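Local coordinates for DNA repair protein RAD7 (Saccharomyces cerevisiae, PDB 5ZB2) that promotes global genome nucleotide excision repair of nontranscribed DNA, as a leucine-rich-repeat component of the global genome repair complex that binds Elc1, at residues T47-L50 against N51-A54; N64-T67 against L68-F71; I279-D282 against S283-F287; I312-L315 against L316-A320; C358-D361 against S362-Q365. One frame throughout, in Å; residues are numbered along the deposited sequence.

Contact 1. Residues T47-L50 against N51-A54; sequences TANL and NNLA
L53 N donates to N49 O at 2.9 Å, and A54 N donates to L50 O at the same distance of 2.9 Å. These two i to i+4 bonds are the first turn of helix 50-59. The backbone N-H groups ahead of them are served by water. One water donates to T47 O and accepts from N51 N, which lies 3.2 Å from its oxygen. It also takes a weak bond from N51 ND2. A second water donates to A48 O and accepts from N52 N, with 2.7 Å between N52 N and the water oxygen. Two waters thus bridge the loop carbonyls to the start of the helix.

The amide of N51 has its main partners outside the turn. Its OD1 accepts from T80 N and its ND2 donates to R78 O, so it pairs with the backbone of strand 78-81. N51 CG stands beside its own backbone N (chi1 -86°), which keeps ND2 near the first water.

Close packing follows the helix turn. L53 CB sits 3.4 Å from the carbonyl oxygen L50 O, and A54 CB lies 3.6 Å from the same oxygen. L50 is buried and packs on T74 and L76. L53 is buried and packs on L92 of the Elongin-C chain. N49 and N52 both pack on L96 of that chain.

The contact therefore has two chemical sides. Waters join the loop carbonyls to the helix start, and the N51 amide ties that start to strand 78-81. Leucine and asparagine side chains of the same turns help form the Elongin-C interface.

Contact 2. Residues N64-T67 against L68-F71; sequences NDHT and LQLF. With 9FO (3,6,9,12,15,18,21,24,27,30,33,36,39,42,45,48,51,54,57-nonadecaoxanonapentacontane-1,59-diol), chain K.
N64 O accepts from L68 N at 2.8 Å, which closes a turn begun by an Asx motif. In that motif N64 OD1 accepts from T67 N at 2.9 Å and takes a weak bond from H66 N. T67 returns the link, since its OG1 accepts from N64 N. This hydroxyl lies between the backbone N and the carbonyl carbon of T67 (chi1 55°) and is also bonded to A62 O. The chain then runs into the 3-10 segment 69-71, ahead of strand 78-81, the first strand of the chain.

The tight side packs leucine and phenylalanine side chains against backbone carbonyls. L68 CB sits 3.1 Å from N64 O. L70 packs against the T67 carbonyl, with CG 3.3 Å from T67 O, and L70 N donates to that oxygen from above the carbonyl plane. The F71 ring meets T67 O at its edge. F71 also stacks edge-to-face with F81 and packs on L53, A54 and L57 of helix 50-59.

The other side is looser and faces a long polyether, probably from the crystallisation liquor. D65 OD2 comes 3.3 Å from the polyether atom CBV, and this carboxylate oxygen is also bonded to S88 OG. Q69 OE1 lies 3.6 Å from the polyether carbon CBP. The second subunit, another copy of this protein, completes this side: H66 NE2 is bonded to its S17 O.

Across this side Q69 is extended beyond CG, and its NE2 donates to H66 O at 3.2 Å, in the carbonyl plane on a lone pair.

Contact 3. Residues I279-D282 against S283-F287; sequences ITTD and SLSYF
T281 O is gripped twice by S285. The backbone N of S285 donates to it at 3.0 Å, and S285 OG donates from the opposite face of the carbonyl plane, also at 3.0 Å from T281 O. S285 OG stands beside its own backbone N (chi1 -66°), which turns the hydroxyl back toward the preceding turn. The next bond, Y286 N to D282 O, is 2.9 Å long.

T280 is the N-cap of helix 281-290. Its OG1 accepts from S283 N at 3.2 Å in a nearly straight bond of 166°. D251 of helix 251-261 holds both residues: its OD2 bonds to T280 OG1 and its OD1 to S283 OG. One carboxylate thus ties the cap to the start of the neighbouring helix.

Helix 281-290 lies between strands 270-272 and 298-300 in the leucine-rich-repeat solenoid. It packs between helices 251-261 and 309-320. S283 touches I254 on one, and S285 touches M310 and A311 on the other.

On the buried side I279 CG2 meets L284 CG at 3.8 Å, the two side chains crossing at about a right angle. The same methyl lies 3.7 Å from S283 OG.

Contact 4. Residues I312-L315 against L316-A320; sequences IIEL and LLNGA
One helix turn apart, E314 and N318 lie side by side. E314 CG stands beside its backbone N (chi1 -68°), and the bend at chi2 (-66°) brings the carboxylate alongside N318. The pair lies near the C-terminal end of helix 309-320, a helix of the leucine-rich-repeat solenoid between strands 298-300 and 326-328.

N318 ND2 donates to E314 O at 2.7 Å, in the carbonyl plane on a lone pair and close to its own amide plane. It also gives a weak bond to E314 OE1. One amide nitrogen thus links backbone and side chain of the same residue. The carboxylate and amide planes are 36° apart.

The helix changes here. L316 N and L317 N still donate to I312 O and I313 O, in regular i to i+4 bonds. N318 N gives a weak bond to L315 O. The wider pi-type turn spans 316-320. G319 has a positive phi, a backbone shape in which a beta carbon would press on the preceding carbonyl O.

Apolar side chains line up along the turns. I312 and L316 lie side by side, with I312 CG2 4.1 Å from L316 CD1. So do I313 and L317, where I313 CG2 is 3.9 Å from L317 CD2. E314 reaches the neighbouring helix 281-290 at S285, F288 and S289, and L315 packs on F288 too.

At the wide turn A320 CB touches two parts of L315: its O at 3.3 Å and its CD1 at 3.7 Å.

Contact 5. Residues C358-D361 against S362-Q365; sequences CVDD and SVIQ
The side chains of D360 and V363 cross at about a right angle. D360 CG lies between its own backbone N and carbonyl carbon (chi1 61°), which brings OD1 over the start of the helix. OD1 accepts from V363 N at 3.0 Å, a bond of 148° at the hydrogen. V363 CG2 rests 3.4 Å from the same oxygen. V359 meets I364 at an oblique angle instead, with V359 CG1 3.9 Å from I364 CD1.

D360 is thus the N-cap of helix 361-370, which follows strand 350-352 in the leucine-rich-repeat solenoid. The first backbone bonds of the helix run from I364 N to D360 O at 3.1 Å and from Q365 N to D361 O at 2.8 Å. D360 O takes a further weak bond from V363 N. The negative D360 carboxylate at this helix end probably suits the helix dipole.

The flanks belong to other parts of the fold. C358, V359 and V363 pack on F340 of helix 337-341, and S362 touches K337 there. I364 packs on V379. The D361 carboxylate has its partner in a later loop, where OD2 is bonded to T386 OG1.

All five contacts are local turns, set in series along the chain, and none nests in or crosses another. Contact 1 turns the loop after helix 8-41 into helix 50-59. Contact 2 closes a turn between that helix and strand 78-81. The two touch where F71 packs on L50, L53 and A54. The chain then runs through many repeats to contact 3, at the start of helix 281-290, and contact 4, near the end of helix 309-320. These neighbouring helices meet at S285 and E314. Contact 5 opens helix 361-370, its centre about 20 Å from that of contact 4. Contacts 1 and 3 have centres about 41 Å apart, on opposite sides of the chain's centre.

Contact 1. Residues T47-L50 against N51-A54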
# COMPACT_ATOMS: atom_id res chain seq x y z
N THR A 47 5.44 4.68 26.21
CA THR A 47 5.12 3.37 25.66
C THR A 47 4.27 2.55 26.62
O THR A 47 3.51 1.69 26.18
CB THR A 47 6.41 2.62 25.33
OG1 THR A 47 7.19 2.47 26.51
CG2 THR A 47 7.21 3.39 24.29
N ALA A 48 4.38 2.82 27.92
CA ALA A 48 3.61 2.06 28.90
C ALA A 48 2.12 2.31 28.78
O ALA A 48 1.33 1.49 29.26
CB ALA A 48 4.08 2.41 30.32
N ASN A 49 1.71 3.42 28.16
CA ASN A 49 0.30 3.76 28.00
C ASN A 49 -0.22 3.55 26.59
O ASN A 49 -1.40 3.81 26.34
CB ASN A 49 0.07 5.22 28.41
CG ASN A 49 -0.01 5.40 29.91
OD1 ASN A 49 -0.54 4.54 30.62
ND2 ASN A 49 0.51 6.52 30.41
N LEU A 50 0.62 3.08 25.66
CA LEU A 50 0.17 2.92 24.28
C LEU A 50 -0.95 1.90 24.18
O LEU A 50 -1.91 2.09 23.42
CB LEU A 50 1.34 2.53 23.38
CG LEU A 50 2.33 3.64 23.00
CD1 LEU A 50 3.43 3.09 22.12
CD2 LEU A 50 1.63 4.81 22.31
N ASN A 51 -0.86 0.81 24.94
CA ASN A 51 -1.92 -0.19 24.91
C ASN A 51 -3.21 0.35 25.51
O ASN A 51 -4.30 0.04 25.03
CB ASN A 51 -1.48 -1.46 25.64
CG ASN A 51 -0.70 -2.40 24.75
OD1 ASN A 51 -1.16 -2.75 23.66
ND2 ASN A 51 0.47 -2.81 25.20
N ASN A 52 -3.10 1.16 26.57
CA ASN A 52 -4.28 1.81 27.12
C ASN A 52 -4.92 2.74 26.10
O ASN A 52 -6.15 2.80 25.99
CB ASN A 52 -3.91 2.58 28.39
CG ASN A 52 -3.54 1.66 29.54
OD1 ASN A 52 -2.47 1.79 30.14
ND2 ASN A 52 -4.43 0.73 29.86
N LEU A 53 -4.10 3.46 25.34
CA LEU A 53 -4.63 4.32 24.29
C LEU A 53 -5.35 3.49 23.23
O LEU A 53 -6.47 3.82 22.82
CB LEU A 53 -3.50 5.14 23.66
CG LEU A 53 -3.85 6.01 22.46
CD1 LEU A 53 -4.96 7.01 22.79
CD2 LEU A 53 -2.61 6.74 21.97
N ALA A 54 -4.73 2.39 22.79
CA ALA A 54 -5.36 1.52 21.81
C ALA A 54 -6.70 1.01 22.33
O ALA A 54 -7.68 0.93 21.57
CB ALA A 54 -4.44 0.35 21.48
O HOH W 1 1.77 -0.22 26.49
O HOH W 2 -0.97 0.76 28.16

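Contact 2. Residues N64-T67 against L68-F71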
# COMPACT_ATOMS: atom_id res chain seq x y z
N ASN A 64 -8.30 3.22 13.33
CA ASN A 64 -8.35 3.16 11.87
C ASN A 64 -6.99 3.59 11.33
O ASN A 64 -6.05 3.84 12.09
CB ASN A 64 -9.50 4.03 11.33
CG ASN A 64 -9.39 5.48 11.75
OD1 ASN A 64 -8.30 6.06 11.74
ND2 ASN A 64 -10.51 6.08 12.13
N ASP A 65 -6.89 3.67 10.00
CA ASP A 65 -5.60 4.01 9.39
C ASP A 65 -5.12 5.39 9.81
O ASP A 65 -3.91 5.65 9.85
CB ASP A 65 -5.69 3.94 7.87
CG ASP A 65 -5.78 2.51 7.34
OD1 ASP A 65 -5.67 1.56 8.15
OD2 ASP A 65 -5.94 2.35 6.11
N HIS A 66 -6.05 6.29 10.12
CA HIS A 66 -5.70 7.65 10.52
C HIS A 66 -5.09 7.66 11.92
O HIS A 66 -3.95 8.10 12.12
CB HIS A 66 -6.95 8.53 10.45
CG HIS A 66 -6.68 10.00 10.54
ND1 HIS A 66 -5.88 10.67 9.64
CD2 HIS A 66 -7.13 10.94 11.41
CE1 HIS A 66 -5.83 11.95 9.95
NE2 HIS A 66 -6.58 12.14 11.02
N THR A 67 -5.83 7.15 12.91
CA THR A 67 -5.34 7.12 14.28
C THR A 67 -4.22 6.11 14.48
O THR A 67 -3.46 6.22 15.45
CB THR A 67 -6.48 6.81 15.25
OG1 THR A 67 -7.12 5.58 14.86
CG2 THR A 67 -7.51 7.93 15.23
N LEU A 68 -4.10 5.12 13.59
CA LEU A 68 -3.01 4.16 13.67
C LEU A 68 -1.65 4.85 13.76
O LEU A 68 -0.70 4.28 14.31
CB LEU A 68 -3.04 3.24 12.45
CG LEU A 68 -1.88 2.26 12.29
CD1 LEU A 68 -1.86 1.26 13.44
CD2 LEU A 68 -1.97 1.54 10.95
N GLN A 69 -1.54 6.06 13.22
CA GLN A 69 -0.26 6.75 13.18
C GLN A 69 0.25 7.12 14.56
O GLN A 69 1.44 7.39 14.72
CB GLN A 69 -0.37 8.00 12.30
CG GLN A 69 -0.65 7.68 10.84
CD GLN A 69 -0.82 8.91 10.00
OE1 GLN A 69 0.06 9.29 9.23
NE2 GLN A 69 -1.97 9.56 10.14
N LEU A 70 -0.63 7.13 15.57
CA LEU A 70 -0.21 7.37 16.95
C LEU A 70 0.71 6.27 17.46
O LEU A 70 1.46 6.50 18.42
CB LEU A 70 -1.45 7.47 17.85
CG LEU A 70 -2.45 8.57 17.47
CD1 LEU A 70 -3.82 8.31 18.09
CD2 LEU A 70 -1.92 9.93 17.89
N PHE A 71 0.69 5.09 16.85
CA PHE A 71 1.40 3.93 17.35
C PHE A 71 2.63 3.58 16.52
O PHE A 71 3.21 2.51 16.72
CB PHE A 71 0.45 2.73 17.40
CG PHE A 71 -0.80 2.97 18.18
CD1 PHE A 71 -1.91 3.55 17.58
CD2 PHE A 71 -0.87 2.63 19.52
CE1 PHE A 71 -3.06 3.78 18.31
CE2 PHE A 71 -2.02 2.86 20.25
CZ PHE A 71 -3.12 3.43 19.64
OAA 9FO K . 11.27 -2.37 -2.70
CAB 9FO K . 10.99 -1.45 -1.68
CAC 9FO K . 11.05 -0.03 -2.25
OAD 9FO K . 11.22 0.89 -1.21
CAE 9FO K . 10.07 1.15 -0.46
CAF 9FO K . 10.46 1.84 0.84
OAG 9FO K . 9.52 1.54 1.83
CAH 9FO K . 9.68 0.28 2.41
CAI 9FO K . 8.30 -0.34 2.61
OAJ 9FO K . 7.92 -0.95 1.41
CAK 9FO K . 6.57 -0.81 1.09
CAL 9FO K . 6.36 -1.19 -0.37
OAM 9FO K . 5.52 -0.25 -0.98
CAN 9FO K . 5.88 0.05 -2.30
CAO 9FO K . 7.05 1.01 -2.31
OAP 9FO K . 6.68 2.19 -2.96
CAQ 9FO K . 7.62 3.22 -2.83
CAR 9FO K . 7.45 3.87 -1.46
OAS 9FO K . 8.11 5.10 -1.42
CAT 9FO K . 8.68 5.40 -0.18
CAU 9FO K . 7.60 5.56 0.90
OAV 9FO K . 7.86 4.66 1.94
CAW 9FO K . 6.85 4.61 2.91
CAX 9FO K . 7.20 3.53 3.93
OAY 9FO K . 6.48 2.36 3.67
CAZ 9FO K . 5.14 2.39 4.07
CBA 9FO K . 4.55 0.98 3.98
OBB 9FO K . 3.41 0.97 3.18
CBC 9FO K . 3.62 0.64 1.83
CBD 9FO K . 2.27 0.44 1.17
OBE 9FO K . 1.75 1.69 0.81
CBF 9FO K . 0.39 1.83 1.11
CBG 9FO K . -0.10 3.18 0.61
OBH 9FO K . 1.00 4.02 0.40
CBI 9FO K . 0.71 5.39 0.51
CBJ 9FO K . 1.99 6.16 0.84
OBK 9FO K . 1.69 7.14 1.80
CBL 9FO K . 2.63 7.27 2.83
CBM 9FO K . 1.94 7.89 4.05
OBN 9FO K . 2.79 7.80 5.16
CBO 9FO K . 2.58 6.67 5.96
CBP 9FO K . 1.39 6.88 6.90
OBQ 9FO K . 0.85 5.62 7.18
CBR 9FO K . -0.51 5.59 7.51
CBS 9FO K . -1.03 4.20 7.15
OBT 9FO K . -2.23 4.33 6.46
CBU 9FO K . -2.46 3.33 5.51
CBV 9FO K . -3.47 3.84 4.49
OBW 9FO K . -2.79 4.54 3.49
CBX 9FO K . -3.62 5.10 2.52
CBY 9FO K . -2.84 6.15 1.73
OBZ 9FO K . -2.10 6.97 2.59
CCA 9FO K . -2.30 8.34 2.38
CCB 9FO K . -1.21 9.12 3.10
OCC 9FO K . -1.55 9.43 4.42
CCD 9FO K . -1.74 8.35 5.29
CCE 9FO K . -3.23 8.03 5.32
OCF 9FO K . -3.70 7.94 6.63
CCG 9FO K . -4.93 7.28 6.76
CCH 9FO K . -5.95 7.81 5.74
OCI 9FO K . -7.25 7.56 6.19

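Contact 3. Residues I279-D282 against S283-F287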
# COMPACT_ATOMS: atom_id res chain seq x y z
N ILE A 279 -19.69 -32.49 33.72
CA ILE A 279 -18.76 -32.50 34.84
C ILE A 279 -19.52 -32.32 36.14
O ILE A 279 -20.35 -31.40 36.27
CB ILE A 279 -17.69 -31.41 34.65
CG1 ILE A 279 -16.87 -31.72 33.39
CG2 ILE A 279 -16.80 -31.30 35.88
CD1 ILE A 279 -15.74 -30.74 33.11
N THR A 280 -19.25 -33.18 37.12
CA THR A 280 -19.99 -33.20 38.37
C THR A 280 -19.27 -32.42 39.46
O THR A 280 -18.07 -32.15 39.38
CB THR A 280 -20.21 -34.64 38.85
OG1 THR A 280 -18.95 -35.21 39.24
CG2 THR A 280 -20.83 -35.49 37.74
N THR A 281 -20.03 -32.07 40.50
CA THR A 281 -19.45 -31.45 41.68
C THR A 281 -18.41 -32.35 42.32
O THR A 281 -17.38 -31.88 42.83
CB THR A 281 -20.56 -31.13 42.68
OG1 THR A 281 -21.58 -30.37 42.03
CG2 THR A 281 -20.02 -30.36 43.88
N ASP A 282 -18.66 -33.66 42.31
CA ASP A 282 -17.77 -34.61 42.98
C ASP A 282 -16.38 -34.61 42.36
O ASP A 282 -15.37 -34.54 43.08
CB ASP A 282 -18.39 -36.00 42.94
CG ASP A 282 -19.74 -36.06 43.63
OD1 ASP A 282 -19.89 -35.42 44.69
OD2 ASP A 282 -20.65 -36.75 43.12
N SER A 283 -16.30 -34.70 41.03
CA SER A 283 -15.00 -34.81 40.39
C SER A 283 -14.14 -33.58 40.66
O SER A 283 -12.94 -33.70 40.95
CB SER A 283 -15.16 -35.03 38.89
OG SER A 283 -15.65 -33.87 38.24
N LEU A 284 -14.73 -32.38 40.59
CA LEU A 284 -13.96 -31.16 40.80
C LEU A 284 -13.56 -31.00 42.26
O LEU A 284 -12.45 -30.53 42.55
CB LEU A 284 -14.74 -29.94 40.31
CG LEU A 284 -14.89 -29.79 38.79
CD1 LEU A 284 -15.58 -28.49 38.46
CD2 LEU A 284 -13.55 -29.87 38.05
N SER A 285 -14.44 -31.37 43.19
CA SER A 285 -14.05 -31.38 44.59
C SER A 285 -12.87 -32.32 44.81
O SER A 285 -11.89 -31.96 45.47
CB SER A 285 -15.23 -31.79 45.47
OG SER A 285 -16.26 -30.83 45.44
N TYR A 286 -12.96 -33.52 44.24
CA TYR A 286 -11.88 -34.50 44.34
C TYR A 286 -10.57 -33.91 43.83
O TYR A 286 -9.51 -34.09 44.45
CB TYR A 286 -12.27 -35.75 43.56
CG TYR A 286 -11.18 -36.76 43.29
CD1 TYR A 286 -10.83 -37.71 44.24
CD2 TYR A 286 -10.54 -36.80 42.06
CE1 TYR A 286 -9.86 -38.65 43.99
CE2 TYR A 286 -9.56 -37.73 41.80
CZ TYR A 286 -9.23 -38.66 42.76
OH TYR A 286 -8.25 -39.59 42.50
N PHE A 287 -10.63 -33.18 42.72
CA PHE A 287 -9.41 -32.65 42.11
C PHE A 287 -8.86 -31.47 42.91
O PHE A 287 -7.64 -31.38 43.13
CB PHE A 287 -9.70 -32.23 40.67
CG PHE A 287 -8.61 -31.41 40.05
CD1 PHE A 287 -7.37 -31.96 39.80
CD2 PHE A 287 -8.84 -30.08 39.72
CE1 PHE A 287 -6.36 -31.20 39.23
CE2 PHE A 287 -7.83 -29.31 39.15
CZ PHE A 287 -6.59 -29.87 38.91

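Contact 4. Residues I312-L315 against L316-A320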
# COMPACT_ATOMS: atom_id res chain seq x y z
N ILE A 312 -16.88 -25.34 44.80
CA ILE A 312 -16.42 -23.97 45.02
C ILE A 312 -15.68 -23.85 46.34
O ILE A 312 -14.69 -23.12 46.45
CB ILE A 312 -17.61 -22.99 44.95
CG1 ILE A 312 -18.39 -23.17 43.64
CG2 ILE A 312 -17.14 -21.55 45.10
CD1 ILE A 312 -17.55 -23.06 42.39
N ILE A 313 -16.17 -24.54 47.38
CA ILE A 313 -15.52 -24.48 48.68
C ILE A 313 -14.11 -25.07 48.60
O ILE A 313 -13.14 -24.47 49.06
CB ILE A 313 -16.37 -25.20 49.75
CG1 ILE A 313 -17.70 -24.45 49.94
CG2 ILE A 313 -15.62 -25.31 51.07
CD1 ILE A 313 -18.67 -25.13 50.89
N GLU A 314 -13.99 -26.27 48.01
CA GLU A 314 -12.68 -26.88 47.87
C GLU A 314 -11.74 -25.99 47.06
O GLU A 314 -10.54 -25.92 47.36
CB GLU A 314 -12.81 -28.26 47.20
CG GLU A 314 -13.50 -29.32 48.06
CD GLU A 314 -12.70 -29.70 49.30
OE1 GLU A 314 -11.52 -29.32 49.40
OE2 GLU A 314 -13.26 -30.40 50.17
N LEU A 315 -12.26 -25.30 46.05
CA LEU A 315 -11.44 -24.37 45.28
C LEU A 315 -10.89 -23.26 46.17
O LEU A 315 -9.68 -23.00 46.18
CB LEU A 315 -12.26 -23.77 44.13
CG LEU A 315 -11.60 -22.64 43.33
CD1 LEU A 315 -10.37 -23.13 42.59
CD2 LEU A 315 -12.59 -22.02 42.36
N LEU A 316 -11.76 -22.60 46.93
CA LEU A 316 -11.33 -21.47 47.75
C LEU A 316 -10.39 -21.91 48.87
O LEU A 316 -9.38 -21.24 49.13
CB LEU A 316 -12.55 -20.76 48.34
CG LEU A 316 -13.55 -20.20 47.32
CD1 LEU A 316 -14.84 -19.82 48.02
CD2 LEU A 316 -12.97 -19.01 46.58
N LEU A 317 -10.69 -23.02 49.53
CA LEU A 317 -9.91 -23.45 50.68
C LEU A 317 -8.57 -24.07 50.31
O LEU A 317 -7.76 -24.33 51.21
CB LEU A 317 -10.72 -24.45 51.52
CG LEU A 317 -11.63 -23.84 52.58
CD1 LEU A 317 -12.54 -22.78 51.99
CD2 LEU A 317 -12.46 -24.93 53.26
N ASN A 318 -8.30 -24.33 49.03
CA ASN A 318 -7.05 -24.94 48.60
C ASN A 318 -6.16 -23.95 47.86
O ASN A 318 -5.46 -24.31 46.91
CB ASN A 318 -7.33 -26.17 47.74
CG ASN A 318 -7.72 -27.39 48.57
OD1 ASN A 318 -6.87 -28.17 48.98
ND2 ASN A 318 -9.02 -27.55 48.82
N GLY A 319 -6.17 -22.68 48.29
CA GLY A 319 -5.23 -21.68 47.84
C GLY A 319 -5.85 -20.56 47.01
O GLY A 319 -5.39 -19.42 47.10
N ALA A 320 -6.87 -20.87 46.22
CA ALA A 320 -7.40 -19.89 45.27
C ALA A 320 -8.02 -18.69 45.96
O ALA A 320 -8.10 -17.62 45.35
CB ALA A 320 -8.42 -20.56 44.35

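Contact 5. Residues C358-D361 against S362-Q365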
# COMPACT_ATOMS: atom_id res chain seq x y z
N CYS A 358 -29.76 -19.02 44.01
CA CYS A 358 -29.78 -18.80 45.45
C CYS A 358 -29.42 -17.38 45.86
O CYS A 358 -29.66 -17.02 47.02
CB CYS A 358 -28.84 -19.79 46.14
SG CYS A 358 -27.09 -19.44 45.87
N VAL A 359 -28.86 -16.56 44.97
CA VAL A 359 -28.38 -15.24 45.36
C VAL A 359 -29.56 -14.36 45.74
O VAL A 359 -30.56 -14.26 45.01
CB VAL A 359 -27.56 -14.60 44.22
CG1 VAL A 359 -27.08 -13.21 44.61
CG2 VAL A 359 -26.38 -15.48 43.87
N ASP A 360 -29.46 -13.72 46.90
CA ASP A 360 -30.47 -12.76 47.36
C ASP A 360 -29.73 -11.60 48.02
O ASP A 360 -28.50 -11.52 48.01
CB ASP A 360 -31.49 -13.42 48.29
CG ASP A 360 -30.86 -13.99 49.56
OD1 ASP A 360 -29.80 -13.50 49.98
OD2 ASP A 360 -31.45 -14.93 50.13
N ASP A 361 -30.50 -10.68 48.62
CA ASP A 361 -29.91 -9.50 49.23
C ASP A 361 -28.93 -9.88 50.34
O ASP A 361 -27.88 -9.25 50.48
CB ASP A 361 -31.01 -8.58 49.78
CG ASP A 361 -31.91 -8.03 48.68
OD1 ASP A 361 -31.43 -7.87 47.54
OD2 ASP A 361 -33.09 -7.77 48.97
N SER A 362 -29.27 -10.90 51.13
CA SER A 362 -28.39 -11.33 52.21
C SER A 362 -27.04 -11.78 51.68
O SER A 362 -26.01 -11.57 52.34
CB SER A 362 -29.05 -12.45 53.01
OG SER A 362 -30.27 -12.02 53.58
N VAL A 363 -27.01 -12.41 50.50
CA VAL A 363 -25.75 -12.86 49.93
C VAL A 363 -24.93 -11.66 49.45
O VAL A 363 -23.74 -11.55 49.75
CB VAL A 363 -26.00 -13.86 48.79
CG1 VAL A 363 -24.69 -14.37 48.22
CG2 VAL A 363 -26.85 -15.03 49.28
N ILE A 364 -25.56 -10.76 48.69
CA ILE A 364 -24.87 -9.55 48.24
C ILE A 364 -24.33 -8.78 49.44
O ILE A 364 -23.20 -8.29 49.42
CB ILE A 364 -25.82 -8.69 47.39
CG1 ILE A 364 -26.27 -9.45 46.14
CG2 ILE A 364 -25.16 -7.36 47.02
CD1 ILE A 364 -25.14 -9.90 45.22
N GLN A 365 -25.15 -8.65 50.49
CA GLN A 365 -24.70 -7.99 51.71
C GLN A 365 -23.45 -8.66 52.26
O GLN A 365 -22.43 -8.00 52.51
CB GLN A 365 -25.82 -8.01 52.75
CG GLN A 365 -25.44 -7.53 54.15
CD GLN A 365 -25.14 -6.05 54.21
OE1 GLN A 365 -24.80 -5.42 53.20
NE2 GLN A 365 -25.28 -5.47 55.39